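PDB 6ZPV: MgGH51 from Meripilus giganteus, which hydrolyses terminal alpha-L-arabinofuranosyl linkages, as a fungal GH51 alpha-L-arabinofuranosidase (EC 3.2.1.55). Local coordinates for residues 351-356 with 382-387; 565-570 with 607-612; 33-38 with 197-202. All blocks are in the same frame, centred on the assembly; numbering follows the deposited sequence.

How the contacts relate
Contact 3 comes first along the chain. Residues 33-38 meet 197-202 and close a loop of 158 residues, where the chain leaves the parallel barrel for a beta-sandwich and comes back. Contact 1 closes a shorter loop of 25 residues, joining the loops after two successive barrel strands. Contact 2 follows near the C terminus, in the all-beta C-terminal region. It closes a loop of 36 residues and ties the end of strand 560-565 to strand 609-614. The three run in series; none nests in or crosses another. The centres of contacts 1 and 3 lie about 37 Å apart, on opposite sides of the chain's centre. Contact 2 is farther from both.

Contact 1 of 3, residues 351-356 with 382-387; sequences EDFFAA and TTNAWN. With NAG (2-acetamido-2-deoxy-beta-D-glucopyranose), chain B; NAG (2-acetamido-2-deoxy-beta-D-glucopyranose), chain C; BMA (beta-D-mannopyranose), chain D.
D352 and T382 form the tight part of this contact. T382 OG1 donates over 2.7 Å to D352 OD2, which receives it on its anti lone pair, away from OD1. OD1 itself makes a salt bridge with R362. Next to this pair, T383 CG2 packs on D352 O at 3.5 Å. F353 turns the edge of its ring to T382 O, with CD2 3.4 Å away. Its CG stands between the backbone N and the carbonyl carbon (chi1 56°), close to N384. The N384 amide plane and the ring plane are 13° apart, and N384 OD1 lies 3.6 Å from F353 CB. N384 is exposed, so this side is looser. Beyond it, the type II turn from N384 to N387 lies against a glycan. C3 of the chain B NAG sits over the centre of the W386 ring. N387 ND2 donates to O3 of the chain C NAG over 3.2 Å. An alanine in place of W386 would probably leave the chain B sugar without its aromatic platform and Y425 without its indole N-H partner. The two segments follow strands 345-348 and 378-381, neighbours in the (beta/alpha)8 barrel. Helix 359-373 lies between them along the chain and touches D352 and T383 through Y359.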
loop_
_atom_site.group_PDB
_atom_site.type_symbol
_atom_site.label_atom_id
_atom_site.label_comp_id
_atom_site.label_asym_id
_atom_site.label_seq_id
_atom_site.Cartn_x
_atom_site.Cartn_y
_atom_site.Cartn_z
ATOM N N GLU A 351 0.790 -9.309 -14.280
ATOM C CA GLU A 351 0.567 -8.812 -15.665
ATOM C C GLU A 351 1.383 -9.635 -16.661
ATOM O O GLU A 351 2.002 -9.086 -17.588
ATOM C CB GLU A 351 0.801 -7.317 -15.794
ATOM C CG GLU A 351 -0.194 -6.492 -14.975
ATOM C CD GLU A 351 -0.337 -5.054 -15.405
ATOM O OE1 GLU A 351 0.639 -4.495 -16.000
ATOM O OE2 GLU A 351 -1.430 -4.473 -15.133
ATOM N N ASP A 352 1.218 -10.966 -16.601
ATOM C CA ASP A 352 1.947 -11.845 -17.546
ATOM C C ASP A 352 1.288 -11.855 -18.926
ATOM O O ASP A 352 1.836 -12.461 -19.831
ATOM C CB ASP A 352 2.153 -13.234 -16.970
ATOM C CG ASP A 352 3.139 -13.169 -15.814
ATOM O OD1 ASP A 352 4.378 -13.182 -16.089
ATOM O OD2 ASP A 352 2.704 -13.056 -14.650
ATOM N N PHE A 353 0.151 -11.120 -19.096
ATOM C CA PHE A 353 -0.320 -10.858 -20.455
ATOM C C PHE A 353 0.719 -10.160 -21.295
ATOM O O PHE A 353 0.665 -10.219 -22.535
ATOM C CB PHE A 353 -1.663 -10.116 -20.455
ATOM C CG PHE A 353 -1.694 -8.825 -19.713
ATOM C CD1 PHE A 353 -1.195 -7.668 -20.292
ATOM C CD2 PHE A 353 -2.218 -8.752 -18.431
ATOM C CE1 PHE A 353 -1.236 -6.446 -19.634
ATOM C CE2 PHE A 353 -2.282 -7.526 -17.760
ATOM C CZ PHE A 353 -1.773 -6.381 -18.355
ATOM N N PHE A 354 1.684 -9.455 -20.683
ATOM C CA PHE A 354 2.774 -8.833 -21.458
ATOM C C PHE A 354 3.864 -9.823 -21.876
ATOM O O PHE A 354 4.711 -9.489 -22.708
ATOM C CB PHE A 354 3.426 -7.716 -20.646
ATOM C CG PHE A 354 2.645 -6.424 -20.592
ATOM C CD1 PHE A 354 2.169 -5.812 -21.740
ATOM C CD2 PHE A 354 2.434 -5.789 -19.377
ATOM C CE1 PHE A 354 1.503 -4.602 -21.658
ATOM C CE2 PHE A 354 1.784 -4.562 -19.340
ATOM C CZ PHE A 354 1.296 -3.973 -20.458
ATOM N N ALA A 355 3.833 -11.043 -21.300
ATOM C CA ALA A 355 4.838 -12.109 -21.550
ATOM C C ALA A 355 4.111 -13.435 -21.747
ATOM O O ALA A 355 4.444 -14.446 -21.139
ATOM C CB ALA A 355 5.824 -12.138 -20.387
ATOM N N ALA A 356 3.076 -13.396 -22.592
ATOM C CA ALA A 356 2.203 -14.563 -22.758
ATOM C C ALA A 356 2.818 -15.687 -23.562
ATOM O O ALA A 356 2.279 -16.804 -23.548
ATOM C CB ALA A 356 0.880 -14.112 -23.289
ATOM N N THR A 382 -2.383 -14.505 -14.325
ATOM C CA THR A 382 -2.304 -13.084 -14.610
ATOM C C THR A 382 -2.324 -12.744 -16.092
ATOM O O THR A 382 -2.311 -11.552 -16.454
ATOM C CB THR A 382 -1.013 -12.504 -14.000
ATOM O OG1 THR A 382 0.053 -13.006 -14.798
ATOM C CG2 THR A 382 -0.860 -12.809 -12.533
ATOM N N THR A 383 -2.324 -13.743 -16.982
ATOM C CA THR A 383 -2.570 -13.500 -18.383
ATOM C C THR A 383 -4.051 -13.071 -18.588
ATOM O O THR A 383 -4.877 -13.221 -17.675
ATOM C CB THR A 383 -2.221 -14.746 -19.208
ATOM O OG1 THR A 383 -2.567 -15.935 -18.477
ATOM C CG2 THR A 383 -0.749 -14.762 -19.568
ATOM N N ASN A 384 -4.343 -12.615 -19.803
ATOM C CA ASN A 384 -5.750 -12.337 -20.142
ATOM C C ASN A 384 -6.525 -13.650 -20.053
ATOM O O ASN A 384 -5.991 -14.757 -20.423
ATOM C CB ASN A 384 -5.851 -11.772 -21.563
ATOM C CG ASN A 384 -5.175 -10.436 -21.697
ATOM O OD1 ASN A 384 -5.171 -9.629 -20.768
ATOM N ND2 ASN A 384 -4.633 -10.178 -22.881
ATOM N N ALA A 385 -7.747 -13.584 -19.615
ATOM C CA ALA A 385 -8.481 -14.819 -19.334
ATOM C C ALA A 385 -8.570 -15.682 -20.574
ATOM O O ALA A 385 -9.050 -15.231 -21.611
ATOM C CB ALA A 385 -9.838 -14.458 -18.786
ATOM N N TRP A 386 -8.103 -16.915 -20.446
ATOM C CA TRP A 386 -8.300 -18.013 -21.414
ATOM C C TRP A 386 -7.488 -17.900 -22.694
ATOM O O TRP A 386 -7.619 -18.790 -23.550
ATOM C CB TRP A 386 -9.804 -18.201 -21.749
ATOM C CG TRP A 386 -10.595 -18.302 -20.491
ATOM C CD1 TRP A 386 -11.513 -17.407 -20.051
ATOM C CD2 TRP A 386 -10.500 -19.286 -19.477
ATOM N NE1 TRP A 386 -11.973 -17.726 -18.790
ATOM C CE2 TRP A 386 -11.382 -18.903 -18.441
ATOM C CE3 TRP A 386 -9.755 -20.448 -19.322
ATOM C CZ2 TRP A 386 -11.509 -19.642 -17.280
ATOM C CZ3 TRP A 386 -9.890 -21.194 -18.175
ATOM C CH2 TRP A 386 -10.760 -20.783 -17.163
ATOM N N ASN A 387 -6.652 -16.899 -22.829
ATOM C CA ASN A 387 -5.830 -16.712 -24.044
ATOM C C ASN A 387 -4.495 -16.138 -23.611
ATOM O O ASN A 387 -4.392 -14.942 -23.335
ATOM C CB ASN A 387 -6.497 -15.815 -25.062
ATOM C CG ASN A 387 -7.702 -16.419 -25.719
ATOM O OD1 ASN A 387 -7.525 -17.314 -26.565
ATOM N ND2 ASN A 387 -8.901 -16.010 -25.319
HETATM C C1 NAG B . -15.394 -20.883 -18.894
HETATM C C2 NAG B . -14.282 -21.774 -19.500
HETATM C C3 NAG B . -13.411 -21.097 -20.540
HETATM C C4 NAG B . -14.120 -20.266 -21.547
HETATM C C5 NAG B . -15.135 -19.415 -20.788
HETATM C C6 NAG B . -16.051 -18.641 -21.756
HETATM C C7 NAG B . -13.815 -23.542 -17.878
HETATM C C8 NAG B . -13.039 -23.963 -16.624
HETATM N N2 NAG B . -13.500 -22.407 -18.452
HETATM O O3 NAG B . -12.521 -22.046 -21.175
HETATM O O4 NAG B . -13.307 -19.337 -22.268
HETATM O O5 NAG B . -16.023 -20.177 -20.009
HETATM O O6 NAG B . -16.652 -19.535 -22.696
HETATM O O7 NAG B . -14.656 -24.295 -18.378
HETATM C C1 NAG C . -12.877 -19.711 -23.552
HETATM C C2 NAG C . -12.475 -18.461 -24.321
HETATM C C3 NAG C . -11.959 -18.821 -25.669
HETATM C C4 NAG C . -10.801 -19.796 -25.431
HETATM C C5 NAG C . -11.172 -20.953 -24.487
HETATM C C6 NAG C . -9.980 -21.875 -24.113
HETATM C C7 NAG C . -13.648 -16.364 -23.863
HETATM C C8 NAG C . -14.936 -15.574 -24.111
HETATM N N2 NAG C . -13.623 -17.548 -24.413
HETATM O O3 NAG C . -11.430 -17.634 -26.278
HETATM O O4 NAG C . -10.426 -20.462 -26.654
HETATM O O5 NAG C . -11.698 -20.473 -23.272
HETATM O O6 NAG C . -10.231 -22.938 -23.156
HETATM O O7 NAG C . -12.783 -15.904 -23.142
HETATM C C1 BMA D . -9.385 -19.918 -27.425
HETATM C C2 BMA D . -8.767 -21.095 -28.214
HETATM C C3 BMA D . -7.727 -20.564 -29.188
HETATM C C4 BMA D . -8.314 -19.491 -30.109
HETATM C C5 BMA D . -9.015 -18.430 -29.289
HETATM C C6 BMA D . -9.790 -17.464 -30.210
HETATM O O2 BMA D . -9.762 -21.865 -28.929
HETATM O O3 BMA D . -7.226 -21.642 -30.003
HETATM O O4 BMA D . -7.343 -18.910 -30.961
HETATM O O5 BMA D . -9.982 -19.020 -28.413
HETATM O O6 BMA D . -10.130 -16.310 -29.404
#

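Contact 2 of 3, residues 565-570 with 607-612; sequences QLTQFN and GKTFTY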
loop_
_atom_site.group_PDB
_atom_site.type_symbol
_atom_site.label_atom_id
_atom_site.label_comp_id
_atom_site.label_asym_id
_atom_site.label_seq_id
_atom_site.Cartn_x
_atom_site.Cartn_y
_atom_site.Cartn_z
ATOM N N GLN A 565 -39.414 -0.914 -4.077
ATOM C CA GLN A 565 -40.552 -1.784 -3.729
ATOM C C GLN A 565 -40.007 -3.023 -3.045
ATOM O O GLN A 565 -39.360 -3.858 -3.688
ATOM C CB GLN A 565 -41.378 -2.137 -4.965
ATOM C CG GLN A 565 -42.070 -0.981 -5.590
ATOM C CD GLN A 565 -43.216 -0.387 -4.810
ATOM O OE1 GLN A 565 -43.547 -0.891 -3.746
ATOM N NE2 GLN A 565 -43.906 0.581 -5.417
ATOM N N LEU A 566 -40.265 -3.109 -1.754
ATOM C CA LEU A 566 -39.840 -4.198 -0.853
ATOM C C LEU A 566 -41.083 -4.917 -0.319
ATOM O O LEU A 566 -41.006 -5.588 0.777
ATOM C CB LEU A 566 -38.974 -3.661 0.274
ATOM C CG LEU A 566 -37.518 -3.326 -0.114
ATOM C CD1 LEU A 566 -37.422 -2.078 -0.918
ATOM C CD2 LEU A 566 -36.664 -3.255 1.081
ATOM N N THR A 567 -42.185 -4.902 -1.069
ATOM C CA THR A 567 -43.430 -5.522 -0.582
ATOM C C THR A 567 -43.339 -7.057 -0.523
ATOM O O THR A 567 -44.207 -7.649 0.125
ATOM C CB THR A 567 -44.571 -5.096 -1.491
ATOM O OG1 THR A 567 -44.311 -5.463 -2.823
ATOM C CG2 THR A 567 -44.831 -3.609 -1.356
ATOM N N GLN A 568 -42.357 -7.701 -1.144
ATOM C CA GLN A 568 -42.224 -9.166 -1.020
ATOM C C GLN A 568 -41.833 -9.568 0.403
ATOM O O GLN A 568 -42.046 -10.731 0.803
ATOM C CB GLN A 568 -41.175 -9.724 -1.995
ATOM C CG GLN A 568 -41.640 -9.622 -3.440
ATOM C CD GLN A 568 -40.581 -10.126 -4.385
ATOM O OE1 GLN A 568 -39.734 -10.975 -3.996
ATOM N NE2 GLN A 568 -40.641 -9.624 -5.620
ATOM N N PHE A 569 -41.140 -8.699 1.114
ATOM C CA PHE A 569 -40.635 -9.022 2.462
ATOM C C PHE A 569 -41.793 -9.105 3.461
ATOM O O PHE A 569 -42.883 -8.516 3.290
ATOM C CB PHE A 569 -39.594 -7.998 2.911
ATOM C CG PHE A 569 -38.312 -8.005 2.089
ATOM C CD1 PHE A 569 -38.188 -7.335 0.867
ATOM C CD2 PHE A 569 -37.275 -8.798 2.453
ATOM C CE1 PHE A 569 -37.075 -7.431 0.068
ATOM C CE2 PHE A 569 -36.105 -8.846 1.675
ATOM C CZ PHE A 569 -36.009 -8.127 0.492
ATOM N N ASN A 570 -41.565 -9.840 4.527
ATOM C CA ASN A 570 -42.476 -9.874 5.695
ATOM C C ASN A 570 -42.503 -8.527 6.409
ATOM O O ASN A 570 -43.626 -8.019 6.751
ATOM C CB ASN A 570 -42.054 -10.956 6.668
ATOM C CG ASN A 570 -42.185 -12.308 6.027
ATOM O OD1 ASN A 570 -43.262 -12.644 5.570
ATOM N ND2 ASN A 570 -41.101 -13.052 5.942
ATOM N N GLY A 607 -39.855 1.917 4.568
ATOM C CA GLY A 607 -40.921 0.948 4.721
ATOM C C GLY A 607 -40.920 0.099 3.497
ATOM O O GLY A 607 -39.883 0.005 2.778
ATOM N N LYS A 608 -42.021 -0.579 3.260
ATOM C CA LYS A 608 -42.080 -1.494 2.113
ATOM C C LYS A 608 -42.036 -0.758 0.797
ATOM O O LYS A 608 -41.730 -1.432 -0.219
ATOM C CB LYS A 608 -43.267 -2.449 2.223
ATOM C CG LYS A 608 -43.058 -3.562 3.235
ATOM C CD LYS A 608 -44.231 -4.469 3.477
ATOM C CE LYS A 608 -43.886 -5.630 4.356
ATOM N NZ LYS A 608 -45.071 -6.531 4.515
ATOM N N THR A 609 -42.397 0.516 0.772
ATOM C CA THR A 609 -42.268 1.341 -0.441
ATOM C C THR A 609 -41.647 2.655 0.006
ATOM O O THR A 609 -42.196 3.306 0.938
ATOM C CB THR A 609 -43.654 1.597 -1.114
ATOM O OG1 THR A 609 -44.248 0.338 -1.443
ATOM C CG2 THR A 609 -43.493 2.436 -2.362
ATOM N N PHE A 610 -40.610 3.130 -0.675
ATOM C CA PHE A 610 -40.056 4.452 -0.382
ATOM C C PHE A 610 -39.345 4.968 -1.610
ATOM O O PHE A 610 -38.977 4.137 -2.489
ATOM C CB PHE A 610 -39.214 4.414 0.905
ATOM C CG PHE A 610 -37.979 3.553 0.814
ATOM C CD1 PHE A 610 -38.072 2.245 1.159
ATOM C CD2 PHE A 610 -36.775 4.043 0.372
ATOM C CE1 PHE A 610 -36.979 1.436 1.119
ATOM C CE2 PHE A 610 -35.677 3.216 0.323
ATOM C CZ PHE A 610 -35.793 1.890 0.662
ATOM N N THR A 611 -39.108 6.253 -1.636
ATOM C CA THR A 611 -38.540 6.906 -2.819
ATOM C C THR A 611 -37.272 7.638 -2.435
ATOM O O THR A 611 -37.243 8.319 -1.406
ATOM C CB THR A 611 -39.594 7.828 -3.453
ATOM O OG1 THR A 611 -40.735 7.049 -3.803
ATOM C CG2 THR A 611 -39.049 8.585 -4.627
ATOM N N TYR A 612 -36.262 7.561 -3.295
ATOM C CA TYR A 612 -35.006 8.303 -3.099
ATOM C C TYR A 612 -34.700 9.106 -4.357
ATOM O O TYR A 612 -34.740 8.518 -5.471
ATOM C CB TYR A 612 -33.846 7.337 -2.782
ATOM C CG TYR A 612 -32.536 8.064 -2.595
ATOM C CD1 TYR A 612 -32.364 8.982 -1.573
ATOM C CD2 TYR A 612 -31.462 7.836 -3.431
ATOM C CE1 TYR A 612 -31.173 9.630 -1.400
ATOM C CE2 TYR A 612 -30.253 8.471 -3.275
ATOM C CZ TYR A 612 -30.109 9.397 -2.241
ATOM O OH TYR A 612 -28.934 10.073 -2.042
HETATM O O HOH W 1 -46.101 -6.972 1.928
#
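Q565 and T609 cross obliquely on the same side of the sheet. The Q565 chain bends at chi2 (-70°), which turns CD toward T609. T609 OG1 donates to Q565 OE1 over 2.7 Å, tilted 31° from the carbonyl plane of the amide. T567 CG2 and T609 OG1 lie 4.0 Å apart, with these two side chains side by side and pointing the same way. Beside these side chains, L566 N donates to K608 O over 2.7 Å. Q565 and T609 form a non-hydrogen-bonded antiparallel pair between strands 560-565 and 609-614. The sheet continues on the far side of Q565 to the N-terminal strand 2-4, within the all-beta C-terminal region of the enzyme. A type I turn from L566 to F569 follows the pair. K608 runs out fully extended beyond CG toward this turn. Its NZ donates to N570 O over 3.0 Å, from well above that carbonyl plane, and weakly to F569 O. A water that accepts from K608 NZ at 2.8 Å donates in turn to T567 O. L566 and F610 meet obliquely in the buried layer, with L566 CD1 4.1 Å from F610 CE1; the F610 ring also meets F564.

Contact 3 of 3, residues 33-38 with 197-202; sequences LYAELL and LFPPTF
A35 and F198 meet at the apolar centre of this contact, with A35 CB 3.8 Å from F198 CE2. The backbone from A35 C to E36 N passes over one face of the F198 ring, toward its rim. T201 CG2 comes to the edge of the same ring and also touches A35 CB. P199 flanks A35 as well, its CD only 3.2 Å from A35 O. L37 CD1 then reaches P199 CD at 3.8 Å and lies against L197 CD2. L38 and L197 cross at about a right angle, with L38 CG 3.7 Å from L197 CB. Further out, F198 turns its edge to the face of Y34. This is an offset edge-to-face pair, with centroids 5.6 Å apart and planes at 77°. The Y34 hydroxyl is hydrogen-bonded to N207 and R41.

The polar edge is built round E36. Its CG is anti to the backbone N, and a bend at chi2 (67°) brings CD back toward strand 189-198. E36 OE2 takes two backbone N-H groups: L197 N at 2.9 Å on the syn side and L38 N at 2.9 Å on the anti lone pair. The first is nearly straight, at 174°. OE1 makes a salt bridge with R41 and a hydrogen bond with S196, so the carboxylate is held at both oxygens. L37 N also donates to L197 O over 2.9 Å, nearly in line with that carbonyl.

The two segments run roughly antiparallel. One leaves helix 29-33, near the first barrel strand, and the other leaves the last strand of the two five-stranded antiparallel sheets. Adjacent exit and return segments of this kind are typical of a domain inserted into another, here a beta-sandwich inserted into the barrel.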
loop_
_atom_site.group_PDB
_atom_site.type_symbol
_atom_site.label_atom_id
_atom_site.label_comp_id
_atom_site.label_asym_id
_atom_site.label_seq_id
_atom_site.Cartn_x
_atom_site.Cartn_y
_atom_site.Cartn_z
ATOM N N LEU A 33 3.477 4.051 4.186
ATOM C CA LEU A 33 2.940 3.113 5.230
ATOM C C LEU A 33 4.042 2.687 6.209
ATOM O O LEU A 33 3.744 2.468 7.383
ATOM C CB LEU A 33 2.279 1.942 4.516
ATOM C CG LEU A 33 1.661 0.882 5.422
ATOM C CD1 LEU A 33 0.493 1.447 6.213
ATOM C CD2 LEU A 33 1.175 -0.271 4.553
ATOM N N TYR A 34 5.264 2.491 5.734
ATOM C CA TYR A 34 6.374 2.117 6.627
ATOM C C TYR A 34 6.790 3.334 7.444
ATOM O O TYR A 34 7.037 4.384 6.873
ATOM C CB TYR A 34 7.510 1.540 5.783
ATOM C CG TYR A 34 8.711 1.035 6.548
ATOM C CD1 TYR A 34 8.582 0.202 7.654
ATOM C CD2 TYR A 34 9.983 1.358 6.116
ATOM C CE1 TYR A 34 9.707 -0.275 8.306
ATOM C CE2 TYR A 34 11.104 0.861 6.779
ATOM C CZ TYR A 34 10.979 0.063 7.891
ATOM O OH TYR A 34 12.130 -0.412 8.506
ATOM N N ALA A 35 6.881 3.202 8.773
ATOM C CA ALA A 35 6.959 4.430 9.625
ATOM C C ALA A 35 8.326 5.106 9.663
ATOM O O ALA A 35 8.412 6.203 10.222
ATOM C CB ALA A 35 6.524 4.078 11.033
ATOM N N GLU A 36 9.378 4.492 9.125
ATOM C CA GLU A 36 10.706 5.104 9.142
ATOM C C GLU A 36 10.654 6.526 8.627
ATOM O O GLU A 36 10.070 6.808 7.531
ATOM C CB GLU A 36 11.647 4.269 8.265
ATOM C CG GLU A 36 12.985 4.911 7.986
ATOM C CD GLU A 36 13.870 5.056 9.236
ATOM O OE1 GLU A 36 14.187 3.978 9.828
ATOM O OE2 GLU A 36 14.193 6.188 9.622
ATOM N N LEU A 37 11.330 7.453 9.280
ATOM C CA LEU A 37 11.295 8.878 8.934
ATOM C C LEU A 37 12.505 9.353 8.154
ATOM O O LEU A 37 12.421 10.458 7.555
ATOM C CB LEU A 37 11.195 9.687 10.255
ATOM C CG LEU A 37 9.912 9.443 11.010
ATOM C CD1 LEU A 37 9.943 10.055 12.397
ATOM C CD2 LEU A 37 8.712 9.937 10.226
ATOM N N LEU A 38 13.609 8.631 8.171
ATOM C CA LEU A 38 14.814 9.053 7.480
ATOM C C LEU A 38 14.839 8.493 6.055
ATOM O O LEU A 38 14.654 7.286 5.881
ATOM C CB LEU A 38 16.087 8.641 8.209
ATOM C CG LEU A 38 16.132 8.992 9.687
ATOM C CD1 LEU A 38 17.453 8.592 10.288
ATOM C CD2 LEU A 38 15.870 10.462 9.934
ATOM N N LEU A 197 15.066 6.546 12.341
ATOM C CA LEU A 197 14.243 7.321 13.239
ATOM C C LEU A 197 12.792 6.903 13.074
ATOM O O LEU A 197 12.244 7.037 11.970
ATOM C CB LEU A 197 14.387 8.834 12.988
ATOM C CG LEU A 197 13.610 9.722 13.953
ATOM C CD1 LEU A 197 14.201 9.730 15.338
ATOM C CD2 LEU A 197 13.488 11.146 13.441
ATOM N N PHE A 198 12.201 6.402 14.145
ATOM C CA PHE A 198 10.788 5.987 14.133
ATOM C C PHE A 198 9.944 6.815 15.064
ATOM O O PHE A 198 10.373 7.098 16.201
ATOM C CB PHE A 198 10.608 4.510 14.538
ATOM C CG PHE A 198 10.653 3.530 13.398
ATOM C CD1 PHE A 198 11.810 3.339 12.661
ATOM C CD2 PHE A 198 9.558 2.803 13.027
ATOM C CE1 PHE A 198 11.838 2.451 11.600
ATOM C CE2 PHE A 198 9.563 1.918 11.977
ATOM C CZ PHE A 198 10.749 1.747 11.278
ATOM N N PRO A 199 8.722 7.171 14.660
ATOM C CA PRO A 199 7.704 7.661 15.578
ATOM C C PRO A 199 7.040 6.489 16.274
ATOM O O PRO A 199 7.333 5.331 15.947
ATOM C CB PRO A 199 6.717 8.326 14.591
ATOM C CG PRO A 199 6.696 7.327 13.426
ATOM C CD PRO A 199 8.127 6.811 13.347
ATOM N N PRO A 200 6.065 6.711 17.177
ATOM C CA PRO A 200 5.225 5.624 17.619
ATOM C C PRO A 200 4.608 4.929 16.407
ATOM O O PRO A 200 4.209 5.614 15.452
ATOM C CB PRO A 200 4.151 6.344 18.529
ATOM C CG PRO A 200 4.857 7.599 18.974
ATOM C CD PRO A 200 5.679 8.024 17.772
ATOM N N THR A 201 4.395 3.627 16.464
ATOM C CA THR A 201 3.877 2.872 15.328
ATOM C C THR A 201 2.470 2.338 15.570
ATOM O O THR A 201 2.043 2.175 16.722
ATOM C CB THR A 201 4.849 1.750 14.982
ATOM O OG1 THR A 201 5.002 0.930 16.128
ATOM C CG2 THR A 201 6.160 2.246 14.429
ATOM N N PHE A 202 1.797 1.987 14.499
ATOM C CA PHE A 202 0.488 1.292 14.583
ATOM C C PHE A 202 0.638 0.044 15.435
ATOM O O PHE A 202 1.548 -0.782 15.210
ATOM C CB PHE A 202 0.059 0.977 13.156
ATOM C CG PHE A 202 -1.291 0.340 13.026
ATOM C CD1 PHE A 202 -2.457 1.018 13.365
ATOM C CD2 PHE A 202 -1.429 -0.969 12.564
ATOM C CE1 PHE A 202 -3.701 0.439 13.198
ATOM C CE2 PHE A 202 -2.686 -1.514 12.415
ATOM C CZ PHE A 202 -3.820 -0.841 12.739
#